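Local coordinates for protein amidase, hydantoinase/carbamoylase family (Paraburkholderia phymatum, PDB 6C0D) that probably hydrolyses N-carbamoyl-L-amino acids to free amino acids as a zinc-dependent homodimeric amidase of the peptidase M20 family, at residues G96-G101 against Q400-G405; M359-G364 against M380-S385; R52-R57 against L103-G108. All blocks are in the same frame, centred on the assembly; numbering follows the deposited sequence.

Contact 1: residues G96-G101 against Q400-G405; sequences GGWLDG and QHIVLG. With ZN (zinc ion), chain B.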
ATOM      1  N   GLY A  96       9.857  -5.805 -22.735  1.00 47.77           N
ATOM      2  CA  GLY A  96      10.068  -7.145 -23.247  1.00 42.47           C
ATOM      3  C   GLY A  96      11.537  -7.545 -23.405  1.00 52.26           C
ATOM      4  O   GLY A  96      12.443  -6.714 -23.465  1.00 53.21           O
ATOM      5  N   GLY A  97      11.754  -8.863 -23.460  1.00 45.29           N
ATOM      6  CA  GLY A  97      13.051  -9.430 -23.756  1.00 45.07           C
ATOM      7  C   GLY A  97      13.113  -9.955 -25.189  1.00 43.81           C
ATOM      8  O   GLY A  97      12.112 -10.031 -25.899  1.00 45.28           O
ATOM      9  N   TRP A  98      14.324 -10.328 -25.611  1.00 33.46           N
ATOM     10  CA  TRP A  98      14.508 -10.620 -27.028  1.00 30.94           C
ATOM     11  C   TRP A  98      14.092 -12.031 -27.405  1.00 29.86           C
ATOM     12  O   TRP A  98      14.034 -12.346 -28.600  1.00 33.61           O
ATOM     13  CB  TRP A  98      15.961 -10.360 -27.444  1.00 33.43           C
ATOM     14  CG  TRP A  98      16.985 -11.399 -27.063  1.00 33.04           C
ATOM     15  CD1 TRP A  98      17.437 -11.702 -25.801  1.00 35.46           C
ATOM     16  CD2 TRP A  98      17.750 -12.213 -27.968  1.00 33.19           C
ATOM     17  NE1 TRP A  98      18.414 -12.680 -25.870  1.00 34.25           N
ATOM     18  CE2 TRP A  98      18.614 -13.013 -27.188  1.00 33.82           C
ATOM     19  CE3 TRP A  98      17.763 -12.362 -29.365  1.00 32.29           C
ATOM     20  CZ2 TRP A  98      19.497 -13.935 -27.761  1.00 33.20           C
ATOM     21  CZ3 TRP A  98      18.638 -13.273 -29.931  1.00 31.74           C
ATOM     22  CH2 TRP A  98      19.497 -14.051 -29.128  1.00 34.85           C
ATOM     23  N   LEU A  99      13.786 -12.887 -26.432  1.00 29.75           N
ATOM     24  CA  LEU A  99      13.416 -14.258 -26.749  1.00 27.14           C
ATOM     25  C   LEU A  99      11.987 -14.624 -26.380  1.00 28.20           C
ATOM     26  O   LEU A  99      11.485 -15.627 -26.889  1.00 25.83           O
ATOM     27  CB  LEU A  99      14.379 -15.241 -26.066  1.00 30.12           C
ATOM     28  CG  LEU A  99      15.848 -15.081 -26.469  1.00 32.46           C
ATOM     29  CD1 LEU A  99      16.743 -15.940 -25.581  1.00 32.76           C
ATOM     30  CD2 LEU A  99      16.043 -15.441 -27.941  1.00 27.57           C
ATOM     31  N   ASP A 100      11.323 -13.867 -25.506  1.00 31.26           N
ATOM     32  CA  ASP A 100       9.934 -14.183 -25.189  1.00 32.67           C
ATOM     33  C   ASP A 100       9.093 -14.028 -26.440  1.00 35.22           C
ATOM     34  O   ASP A 100       8.976 -12.927 -26.989  1.00 34.15           O
ATOM     35  CB  ASP A 100       9.401 -13.283 -24.069  1.00 35.10           C
ATOM     36  CG  ASP A 100       8.013 -13.725 -23.569  1.00 43.19           C
ATOM     37  OD1 ASP A 100       7.182 -14.189 -24.385  1.00 34.88           O
ATOM     38  OD2 ASP A 100       7.756 -13.620 -22.350  1.00 50.44           O
ATOM     39  N   GLY A 101       8.507 -15.132 -26.880  1.00 29.04           N
ATOM     40  CA  GLY A 101       7.729 -15.143 -28.099  1.00 25.50           C
ATOM     41  C   GLY A 101       8.572 -15.336 -29.341  1.00 23.92           C
ATOM     42  O   GLY A 101       8.320 -16.265 -30.112  1.00 24.11           O
ATOM     43  N   GLN A 400      24.091 -21.825 -27.123  1.00 27.37           N
ATOM     44  CA  GLN A 400      24.062 -23.277 -27.287  0.61 24.60           C
ATOM     45  C   GLN A 400      22.760 -23.879 -26.772  1.00 25.27           C
ATOM     46  O   GLN A 400      22.335 -24.942 -27.242  1.00 19.90           O
ATOM     47  CB  GLN A 400      25.266 -23.909 -26.580  0.61 24.34           C
ATOM     48  CG  GLN A 400      25.387 -23.512 -25.113  0.61 28.48           C
ATOM     49  CD  GLN A 400      26.409 -24.342 -24.373  0.61 39.42           C
ATOM     50  OE1 GLN A 400      26.180 -25.516 -24.099  0.61 30.48           O
ATOM     51  NE2 GLN A 400      27.553 -23.738 -24.054  0.61 45.75           N
ATOM     52  N   HIS A 401      22.106 -23.233 -25.805  1.00 19.74           N
ATOM     53  CA  HIS A 401      20.818 -23.766 -25.361  1.00 18.32           C
ATOM     54  C   HIS A 401      19.672 -23.345 -26.283  1.00 17.63           C
ATOM     55  O   HIS A 401      18.692 -24.093 -26.432  1.00 19.07           O
ATOM     56  CB  HIS A 401      20.549 -23.339 -23.915  1.00 23.42           C
ATOM     57  CG  HIS A 401      21.593 -23.830 -22.958  1.00 26.26           C
ATOM     58  ND1 HIS A 401      21.806 -23.264 -21.717  1.00 25.99           N
ATOM     59  CD2 HIS A 401      22.500 -24.830 -23.077  1.00 22.46           C
ATOM     60  CE1 HIS A 401      22.812 -23.885 -21.120  1.00 26.29           C
ATOM     61  NE2 HIS A 401      23.242 -24.850 -21.918  1.00 24.12           N
ATOM     62  N   ILE A 402      19.780 -22.169 -26.910  1.00 22.08           N
ATOM     63  CA  ILE A 402      18.824 -21.814 -27.966  1.00 17.39           C
ATOM     64  C   ILE A 402      18.896 -22.829 -29.107  1.00 17.58           C
ATOM     65  O   ILE A 402      17.870 -23.290 -29.625  1.00 18.08           O
ATOM     66  CB  ILE A 402      19.102 -20.387 -28.477  1.00 19.42           C
ATOM     67  CG1 ILE A 402      18.934 -19.363 -27.351  1.00 22.37           C
ATOM     68  CG2 ILE A 402      18.195 -20.069 -29.700  1.00 19.94           C
ATOM     69  CD1 ILE A 402      19.445 -17.948 -27.707  1.00 25.13           C
ATOM     70  N   VAL A 403      20.116 -23.183 -29.512  1.00 19.72           N
ATOM     71  CA  VAL A 403      20.319 -24.160 -30.579  1.00 19.27           C
ATOM     72  C   VAL A 403      19.782 -25.525 -30.171  1.00 18.21           C
ATOM     73  O   VAL A 403      19.084 -26.188 -30.944  1.00 18.12           O
ATOM     74  CB  VAL A 403      21.814 -24.233 -30.950  1.00 21.91           C
ATOM     75  CG1 VAL A 403      22.090 -25.441 -31.870  1.00 22.41           C
ATOM     76  CG2 VAL A 403      22.239 -22.926 -31.613  1.00 19.79           C
ATOM     77  N   LEU A 404      20.123 -25.989 -28.963  1.00 17.34           N
ATOM     78  CA  LEU A 404      19.630 -27.306 -28.531  1.00 14.83           C
ATOM     79  C   LEU A 404      18.102 -27.360 -28.505  1.00 19.32           C
ATOM     80  O   LEU A 404      17.494 -28.347 -28.949  1.00 15.02           O
ATOM     81  CB  LEU A 404      20.196 -27.659 -27.151  1.00 15.72           C
ATOM     82  CG  LEU A 404      19.667 -28.965 -26.547  1.00 16.31           C
ATOM     83  CD1 LEU A 404      20.030 -30.169 -27.441  1.00 19.97           C
ATOM     84  CD2 LEU A 404      20.172 -29.187 -25.110  1.00 17.48           C
ATOM     85  N   GLY A 405      17.460 -26.308 -27.994  1.00 16.82           N
ATOM     86  CA  GLY A 405      16.001 -26.272 -28.001  1.00 14.83           C
ATOM     87  C   GLY A 405      15.433 -26.459 -29.397  1.00 15.66           C
ATOM     88  O   GLY A 405      14.440 -27.170 -29.593  1.00 14.76           O
TER
HETATM   89 ZN    ZN B 501       5.351 -15.315 -24.613  0.70 26.97          ZN
HETATM   90  O   HOH W   1       4.589 -14.386 -22.880  1.00 35.17           O
HETATM   91  O   HOH W   2       3.579 -16.710 -24.653  1.00 28.61           O
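A small, buried apolar contact joins the zinc-bearing loop ahead of helix 102-117 to the first turns of helix 399-419. Trp98 and Leu99 supply the loop side, and a single methyl group, CD1 of Ile402, meets both. Ile402 reaches this position with CG1 anti to its carbonyl carbon (chi1 -61°) and an extended second torsion. Its CD1 approaches Leu99 CD1 tip to tip at 4.0 Å and, coming from the direction opposite to the indole, lies equally near Trp98 CZ2 at 4.0 Å. The two loop side chains also brace each other, because Leu99 CD2 sits 3.5 Å above the Trp98 ring plane, over its centre. The indole is held by polar groups as well: NE1 is hydrogen-bonded to Asp396, and Arg29 makes a cation-pi contact with the ring. Glu395 OE1 accepts the backbone N-H groups of both Leu99 and Asp100, so one carboxylate oxygen bonds two successive N-H groups of the turn that leads to the metal. There Asp100 OD1 binds zinc at 2.2 Å, alongside His89, His196 and two waters; the Leu99 side chain, just before it, is about 8 Å from that of His196. A role for Asp100 in bridging a second metal is predicted. The other carboxylate oxygen, OD2, accepts a weak hydrogen bond of 3.3 Å from water 1, itself a zinc ligand. Gly101 then takes the N-cap position of helix 102-117. Helix 18-30 touches both partners through Leu25, which meets Trp98 and Ile402, while strand 189-198 lies against the loop side through Ile197.

Contact 2: residues M359-G364 against M380-S385; sequences MHMPSG and MLFVPS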
ATOM      1  N   MET A 359      13.004 -32.402 -18.478  1.00 14.55           N
ATOM      2  CA  MET A 359      11.993 -32.807 -17.496  1.00 15.97           C
ATOM      3  C   MET A 359      10.601 -32.417 -17.980  1.00 19.51           C
ATOM      4  O   MET A 359      10.434 -31.484 -18.766  1.00 17.64           O
ATOM      5  CB  MET A 359      12.221 -32.170 -16.115  1.00 15.68           C
ATOM      6  CG  MET A 359      12.171 -30.625 -16.157  1.00 18.83           C
ATOM      7  SD  MET A 359      12.725 -29.782 -14.632  1.00 28.44           S
ATOM      8  CE  MET A 359      11.287 -30.011 -13.618  1.00 30.61           C
ATOM      9  N   HIS A 360       9.597 -33.137 -17.481  1.00 20.17           N
ATOM     10  CA  HIS A 360       8.218 -32.666 -17.568  1.00 18.16           C
ATOM     11  C   HIS A 360       7.980 -31.578 -16.526  1.00 18.81           C
ATOM     12  O   HIS A 360       8.540 -31.610 -15.422  1.00 18.68           O
ATOM     13  CB  HIS A 360       7.223 -33.802 -17.303  1.00 18.89           C
ATOM     14  CG  HIS A 360       7.122 -34.806 -18.409  1.00 19.22           C
ATOM     15  ND1 HIS A 360       7.818 -35.994 -18.400  1.00 21.91           N
ATOM     16  CD2 HIS A 360       6.364 -34.818 -19.534  1.00 19.76           C
ATOM     17  CE1 HIS A 360       7.516 -36.687 -19.486  1.00 21.43           C
ATOM     18  NE2 HIS A 360       6.634 -35.996 -20.192  1.00 25.22           N
ATOM     19  N   MET A 361       7.102 -30.634 -16.864  1.00 18.02           N
ATOM     20  CA  MET A 361       6.803 -29.541 -15.934  1.00 16.74           C
ATOM     21  C   MET A 361       5.566 -28.796 -16.409  1.00 16.84           C
ATOM     22  O   MET A 361       5.300 -28.753 -17.611  1.00 18.89           O
ATOM     23  CB  MET A 361       7.984 -28.556 -15.852  1.00 18.37           C
ATOM     24  CG  MET A 361       8.349 -28.019 -17.253  1.00 16.00           C
ATOM     25  SD  MET A 361       9.828 -26.947 -17.203  1.00 22.01           S
ATOM     26  CE  MET A 361       9.169 -25.515 -16.358  1.00 24.68           C
ATOM     27  N   PRO A 362       4.801 -28.191 -15.507  1.00 18.09           N
ATOM     28  CA  PRO A 362       3.713 -27.317 -15.945  1.00 18.43           C
ATOM     29  C   PRO A 362       4.265 -25.988 -16.432  1.00 20.90           C
ATOM     30  O   PRO A 362       5.405 -25.608 -16.121  1.00 19.45           O
ATOM     31  CB  PRO A 362       2.884 -27.130 -14.669  1.00 20.01           C
ATOM     32  CG  PRO A 362       3.962 -27.156 -13.570  1.00 25.97           C
ATOM     33  CD  PRO A 362       4.930 -28.229 -14.035  1.00 20.86           C
ATOM     34  N   SER A 363       3.432 -25.276 -17.193  1.00 18.63           N
ATOM     35  CA  SER A 363       3.679 -23.878 -17.513  1.00 24.20           C
ATOM     36  C   SER A 363       2.941 -23.000 -16.511  1.00 25.52           C
ATOM     37  O   SER A 363       1.704 -22.990 -16.483  1.00 22.13           O
ATOM     38  CB  SER A 363       3.233 -23.529 -18.933  1.00 20.43           C
ATOM     39  OG  SER A 363       3.299 -22.116 -19.107  1.00 21.66           O
ATOM     40  N   GLY A 364       3.693 -22.233 -15.715  1.00 22.31           N
ATOM     41  CA  GLY A 364       3.043 -21.348 -14.765  1.00 24.29           C
ATOM     42  C   GLY A 364       2.494 -20.074 -15.368  1.00 25.24           C
ATOM     43  O   GLY A 364       1.818 -19.309 -14.671  1.00 27.04           O
ATOM     44  N   MET A 380       3.838 -27.695 -25.828  1.00 13.97           N
ATOM     45  CA  MET A 380       4.862 -26.668 -25.655  1.00 14.93           C
ATOM     46  C   MET A 380       6.188 -27.290 -25.242  1.00 14.71           C
ATOM     47  O   MET A 380       6.229 -28.300 -24.537  1.00 16.25           O
ATOM     48  CB  MET A 380       4.460 -25.627 -24.587  1.00 13.62           C
ATOM     49  CG  MET A 380       3.236 -24.819 -24.984  1.00 14.36           C
ATOM     50  SD  MET A 380       3.031 -23.383 -23.875  1.00 19.96           S
ATOM     51  CE  MET A 380       4.301 -22.266 -24.498  1.00 23.90           C
ATOM     52  N   LEU A 381       7.273 -26.629 -25.649  1.00 14.16           N
ATOM     53  CA  LEU A 381       8.624 -27.032 -25.281  1.00 16.08           C
ATOM     54  C   LEU A 381       9.318 -25.818 -24.692  1.00 16.10           C
ATOM     55  O   LEU A 381       9.321 -24.758 -25.325  1.00 18.27           O
ATOM     56  CB  LEU A 381       9.399 -27.532 -26.512  1.00 16.83           C
ATOM     57  CG  LEU A 381      10.768 -28.146 -26.203  1.00 20.29           C
ATOM     58  CD1 LEU A 381      10.528 -29.548 -25.633  1.00 18.68           C
ATOM     59  CD2 LEU A 381      11.630 -28.209 -27.459  1.00 22.49           C
ATOM     60  N   PHE A 382       9.918 -25.969 -23.500  1.00 14.85           N
ATOM     61  CA  PHE A 382      10.588 -24.862 -22.816  1.00 15.05           C
ATOM     62  C   PHE A 382      12.114 -24.987 -22.901  1.00 14.97           C
ATOM     63  O   PHE A 382      12.657 -26.096 -22.861  1.00 17.48           O
ATOM     64  CB  PHE A 382      10.206 -24.817 -21.332  1.00 17.60           C
ATOM     65  CG  PHE A 382       8.874 -24.157 -21.039  1.00 18.02           C
ATOM     66  CD1 PHE A 382       8.138 -23.548 -22.049  1.00 25.69           C
ATOM     67  CD2 PHE A 382       8.359 -24.168 -19.752  1.00 20.93           C
ATOM     68  CE1 PHE A 382       6.919 -22.940 -21.764  1.00 33.06           C
ATOM     69  CE2 PHE A 382       7.144 -23.540 -19.453  1.00 22.76           C
ATOM     70  CZ  PHE A 382       6.435 -22.925 -20.466  1.00 24.20           C
ATOM     71  N   VAL A 383      12.778 -23.837 -23.024  1.00 15.16           N
ATOM     72  CA  VAL A 383      14.219 -23.727 -22.804  0.69 17.85           C
ATOM     73  C   VAL A 383      14.432 -22.745 -21.665  1.00 19.34           C
ATOM     74  O   VAL A 383      13.608 -21.845 -21.442  1.00 26.58           O
ATOM     75  CB  VAL A 383      14.986 -23.276 -24.058  0.69 18.03           C
ATOM     76  CG1 VAL A 383      14.864 -24.323 -25.158  0.69 15.40           C
ATOM     77  CG2 VAL A 383      14.523 -21.902 -24.525  0.69 19.88           C
ATOM     78  N   PRO A 384      15.504 -22.886 -20.882  1.00 21.05           N
ATOM     79  CA  PRO A 384      15.654 -22.011 -19.717  1.00 20.71           C
ATOM     80  C   PRO A 384      16.028 -20.599 -20.130  1.00 24.99           C
ATOM     81  O   PRO A 384      16.640 -20.365 -21.176  1.00 34.69           O
ATOM     82  CB  PRO A 384      16.788 -22.661 -18.909  1.00 25.81           C
ATOM     83  CG  PRO A 384      17.524 -23.504 -19.890  1.00 23.70           C
ATOM     84  CD  PRO A 384      16.559 -23.915 -20.944  1.00 27.66           C
ATOM     85  N   SER A 385      15.717 -19.664 -19.247  1.00 31.41           N
ATOM     86  CA  SER A 385      16.241 -18.312 -19.360  1.00 42.42           C
ATOM     87  C   SER A 385      16.776 -17.879 -17.997  1.00 36.42           C
ATOM     88  O   SER A 385      16.256 -18.283 -16.950  1.00 33.91           O
ATOM     89  CB  SER A 385      15.166 -17.348 -19.885  1.00 53.44           C
ATOM     90  OG  SER A 385      15.694 -16.429 -20.821  1.00 59.56           O
TER
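Phe382 meets strand 358-363 with one edge of its ring, touching Met361 and Ser363. From CB, the ring is set with CG beside the backbone N, and its plane almost contains the bond from CA to CB (chi2 -5°). This turns the CD2-CE2 side of the ring away from its own backbone and toward the other strand. CD2 comes first against Met361, 3.7 Å from CE and 4.0 Å from SD. The methionine chain bends at its last torsion (chi3 -70°), bringing the terminal methyl to the ring edge, near the ring plane. The sulfur also lies at the edge, 5.4 Å from the centroid of the Phe382 ring, a Met-aromatic contact made without stacking on a face. Further out, CE2 is 3.9 Å from Ser363 CB. At the tip, CZ approaches Ser363 OG to 3.5 Å, again near the ring plane; this hydroxyl is hydrogen-bonded to the carbonyl O of Ala365, and only weakly to His367. The strand segments run nearly at right angles, 101° between their directions, with axes 9.1 Å apart. Strand 210-227 pairs with both, parallel to 358-363 and antiparallel to 378-384. Beyond Met361 and Ser363, Phe382 packs on the zinc ligand His196 of strand 189-198, on Val213 of strand 210-227 and on Leu203 of helix 202-206.

Contact 3: residues R52-R57 against L103-G108; sequences RWLAGR and LGVIYG. With EDO (1,2-ethanediol), chain L.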
ATOM      1  N   ARG A  52       6.576  -7.412 -41.553  1.00 34.46           N
ATOM      2  CA  ARG A  52       6.889  -7.456 -42.976  1.00 36.39           C
ATOM      3  C   ARG A  52       8.180  -8.225 -43.222  1.00 35.83           C
ATOM      4  O   ARG A  52       8.257  -9.045 -44.148  1.00 33.40           O
ATOM      5  CB  ARG A  52       6.971  -6.039 -43.537  1.00 39.52           C
ATOM      6  CG  ARG A  52       5.619  -5.356 -43.588  1.00 38.46           C
ATOM      7  CD  ARG A  52       5.723  -3.892 -43.974  1.00 44.31           C
ATOM      8  NE  ARG A  52       4.392  -3.306 -44.070  1.00 53.28           N
ATOM      9  CZ  ARG A  52       4.130  -2.019 -43.883  1.00 65.65           C
ATOM     10  NH1 ARG A  52       5.112  -1.180 -43.577  1.00 69.65           N
ATOM     11  NH2 ARG A  52       2.886  -1.576 -43.990  1.00 67.16           N
ATOM     12  N   TRP A  53       9.201  -7.993 -42.392  1.00 31.88           N
ATOM     13  CA  TRP A  53      10.435  -8.759 -42.520  1.00 33.30           C
ATOM     14  C   TRP A  53      10.160 -10.245 -42.338  1.00 32.12           C
ATOM     15  O   TRP A  53      10.607 -11.077 -43.137  1.00 34.27           O
ATOM     16  CB  TRP A  53      11.473  -8.273 -41.506  1.00 31.89           C
ATOM     17  CG  TRP A  53      12.655  -9.197 -41.418  1.00 33.45           C
ATOM     18  CD1 TRP A  53      13.749  -9.211 -42.239  1.00 34.57           C
ATOM     19  CD2 TRP A  53      12.852 -10.253 -40.468  1.00 31.19           C
ATOM     20  NE1 TRP A  53      14.609 -10.214 -41.860  1.00 35.70           N
ATOM     21  CE2 TRP A  53      14.085 -10.864 -40.774  1.00 33.27           C
ATOM     22  CE3 TRP A  53      12.111 -10.734 -39.384  1.00 28.99           C
ATOM     23  CZ2 TRP A  53      14.591 -11.937 -40.039  1.00 31.70           C
ATOM     24  CZ3 TRP A  53      12.620 -11.799 -38.648  1.00 28.47           C
ATOM     25  CH2 TRP A  53      13.846 -12.389 -38.982  1.00 30.30           C
ATOM     26  N   LEU A  54       9.397 -10.591 -41.301  1.00 28.65           N
ATOM     27  CA  LEU A  54       9.108 -11.994 -41.025  1.00 27.36           C
ATOM     28  C   LEU A  54       8.360 -12.647 -42.181  1.00 29.05           C
ATOM     29  O   LEU A  54       8.656 -13.787 -42.562  1.00 26.52           O
ATOM     30  CB  LEU A  54       8.299 -12.109 -39.738  1.00 27.83           C
ATOM     31  CG  LEU A  54       7.922 -13.529 -39.358  1.00 33.95           C
ATOM     32  CD1 LEU A  54       9.192 -14.341 -39.062  1.00 31.31           C
ATOM     33  CD2 LEU A  54       6.978 -13.506 -38.166  1.00 32.06           C
ATOM     34  N   ALA A  55       7.375 -11.950 -42.744  1.00 28.37           N
ATOM     35  CA  ALA A  55       6.638 -12.526 -43.861  1.00 29.97           C
ATOM     36  C   ALA A  55       7.564 -12.760 -45.046  1.00 31.75           C
ATOM     37  O   ALA A  55       7.433 -13.761 -45.760  1.00 30.45           O
ATOM     38  CB  ALA A  55       5.470 -11.615 -44.243  1.00 32.67           C
ATOM     39  N   GLY A  56       8.525 -11.856 -45.255  1.00 31.21           N
ATOM     40  CA  GLY A  56       9.498 -12.060 -46.316  1.00 32.10           C
ATOM     41  C   GLY A  56      10.364 -13.284 -46.083  1.00 33.42           C
ATOM     42  O   GLY A  56      10.666 -14.028 -47.021  1.00 32.24           O
ATOM     43  N   ARG A  57      10.779 -13.506 -44.831  1.00 28.69           N
ATOM     44  CA  ARG A  57      11.572 -14.692 -44.510  1.00 28.99           C
ATOM     45  C   ARG A  57      10.765 -15.967 -44.724  1.00 28.43           C
ATOM     46  O   ARG A  57      11.307 -16.984 -45.180  1.00 26.72           O
ATOM     47  CB  ARG A  57      12.080 -14.638 -43.062  1.00 29.55           C
ATOM     48  CG  ARG A  57      13.106 -13.540 -42.794  1.00 32.43           C
ATOM     49  CD  ARG A  57      14.345 -13.726 -43.693  1.00 35.68           C
ATOM     50  NE  ARG A  57      15.292 -14.705 -43.152  1.00 34.83           N
ATOM     51  CZ  ARG A  57      16.028 -15.523 -43.899  1.00 32.13           C
ATOM     52  NH1 ARG A  57      15.909 -15.513 -45.226  1.00 32.00           N
ATOM     53  NH2 ARG A  57      16.877 -16.360 -43.321  1.00 32.47           N
ATOM     54  N   LEU A 103      11.414 -16.611 -29.758  1.00 23.55           N
ATOM     55  CA  LEU A 103      12.007 -17.943 -29.832  1.00 20.46           C
ATOM     56  C   LEU A 103      11.146 -18.902 -30.649  1.00 23.15           C
ATOM     57  O   LEU A 103      11.637 -19.565 -31.571  1.00 19.20           O
ATOM     58  CB  LEU A 103      12.218 -18.503 -28.426  1.00 20.99           C
ATOM     59  CG  LEU A 103      13.014 -19.808 -28.424  1.00 19.05           C
ATOM     60  CD1 LEU A 103      14.509 -19.498 -28.241  1.00 23.66           C
ATOM     61  CD2 LEU A 103      12.525 -20.765 -27.322  1.00 19.77           C
ATOM     62  N   GLY A 104       9.858 -19.002 -30.318  1.00 18.77           N
ATOM     63  CA  GLY A 104       9.034 -20.013 -30.969  1.00 15.46           C
ATOM     64  C   GLY A 104       8.686 -19.650 -32.401  1.00 21.32           C
ATOM     65  O   GLY A 104       8.522 -20.538 -33.245  1.00 18.44           O
ATOM     66  N   VAL A 105       8.574 -18.354 -32.702  1.00 19.56           N
ATOM     67  CA  VAL A 105       8.335 -17.930 -34.085  1.00 22.35           C
ATOM     68  C   VAL A 105       9.506 -18.332 -34.969  1.00 22.09           C
ATOM     69  O   VAL A 105       9.325 -18.924 -36.041  1.00 20.70           O
ATOM     70  CB  VAL A 105       8.085 -16.411 -34.162  1.00 23.45           C
ATOM     71  CG1 VAL A 105       7.937 -15.984 -35.630  1.00 21.38           C
ATOM     72  CG2 VAL A 105       6.828 -16.023 -33.364  1.00 22.26           C
ATOM     73  N   ILE A 106      10.733 -17.992 -34.540  1.00 18.04           N
ATOM     74  CA  ILE A 106      11.897 -18.295 -35.370  1.00 21.31           C
ATOM     75  C   ILE A 106      12.220 -19.790 -35.351  1.00 20.56           C
ATOM     76  O   ILE A 106      12.649 -20.349 -36.373  1.00 19.01           O
ATOM     77  CB  ILE A 106      13.098 -17.441 -34.939  1.00 20.36           C
ATOM     78  CG1 ILE A 106      12.754 -15.950 -35.045  1.00 23.62           C
ATOM     79  CG2 ILE A 106      14.342 -17.785 -35.772  1.00 22.90           C
ATOM     80  CD1 ILE A 106      12.268 -15.534 -36.441  1.00 23.75           C
ATOM     81  N   TYR A 107      12.009 -20.473 -34.219  1.00 16.19           N
ATOM     82  CA  TYR A 107      12.080 -21.936 -34.255  1.00 17.57           C
ATOM     83  C   TYR A 107      11.161 -22.492 -35.336  1.00 18.41           C
ATOM     84  O   TYR A 107      11.550 -23.367 -36.113  1.00 17.68           O
ATOM     85  CB  TYR A 107      11.676 -22.571 -32.916  1.00 15.44           C
ATOM     86  CG  TYR A 107      12.722 -22.693 -31.820  1.00 18.91           C
ATOM     87  CD1 TYR A 107      13.840 -21.858 -31.763  1.00 16.62           C
ATOM     88  CD2 TYR A 107      12.551 -23.632 -30.806  1.00 18.50           C
ATOM     89  CE1 TYR A 107      14.766 -21.964 -30.720  1.00 19.10           C
ATOM     90  CE2 TYR A 107      13.461 -23.744 -29.765  1.00 14.15           C
ATOM     91  CZ  TYR A 107      14.569 -22.914 -29.726  1.00 14.94           C
ATOM     92  OH  TYR A 107      15.482 -23.031 -28.701  1.00 17.24           O
ATOM     93  N   GLY A 108       9.917 -22.007 -35.381  1.00 18.41           N
ATOM     94  CA  GLY A 108       8.988 -22.517 -36.380  1.00 18.76           C
ATOM     95  C   GLY A 108       9.516 -22.325 -37.789  1.00 18.20           C
ATOM     96  O   GLY A 108       9.481 -23.241 -38.610  1.00 18.64           O
TER
HETATM   97  C1  EDO L 511      17.654 -19.952 -46.222  1.00 61.62           C
HETATM   98  O1  EDO L 511      17.825 -18.583 -45.806  1.00 71.56           O
HETATM   99  C2  EDO L 511      16.282 -20.201 -46.861  1.00 58.29           C
HETATM  100  O2  EDO L 511      15.476 -19.013 -46.852  1.00 44.77           O
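The backbone bond from Tyr107 N to Leu103 O, 2.8 Å long, closes the helical turn from which Val105 and Ile106 reach across to Leu54 and Trp53. Leu54 carries much of this interface. With CG anti to the backbone N (chi1 179°), its branched end points at the neighbouring helix and crosses the Val105 side chain at a slant: both leucine methyls lie against Val105 CG1, CD2 at 3.7 Å, and CD1 also reaches Ile106 CD1 at 4.2 Å. That same isoleucine methyl stands at the edge of the Trp53 indole, near the ring plane and 4.3 Å from CH2, so it fills the angle between leucine and tryptophan. One face of the indole is taken up from its own helix, where Arg57 CG sits 3.4 Å above the plane, offset toward the rim. The arginine chain bends at its second and third torsions, and its NE forms a salt bridge with Asp24 of helix 18-30. A weak hydrogen bond of 3.5 Å runs from Arg57 NH2 to O1 of a 1,2-ethanediol, probably a crystallisation additive. Helix 18-30 also contributes Leu25 against Ile106, and Asp24 touches both Trp53 and Ile106, so the apolar seam is bordered by a third helix. The segments run nearly in parallel, 24° between their directions, with axes 11.9 Å apart and no hydrogen bond between them. Such side-by-side packing belongs to the helical layer flanking the sheet of the M20 catalytic domain, here with the side chain of Val105 about 9 Å from the zinc ion.

Helix 102-117 ties the three contacts together. It follows the zinc loop of contact 1, supplies 103-108 to contact 3, and sends Leu103 against Val383 of contact 2. Tyr107 OH also makes a weak hydrogen bond to Ile402 O, and Gly405 packs on Val383 where helix 399-419 follows strand 378-384. The centre of contact 1 lies about 13 Å from each of the other two centres, which are about 22 Å apart. Along the chain the segments of contacts 1 and 3 alternate, whereas both segments of contact 2 fall between those of contact 1. Together the contacts join the zinc loop and the strands beside it to the helices packed behind them.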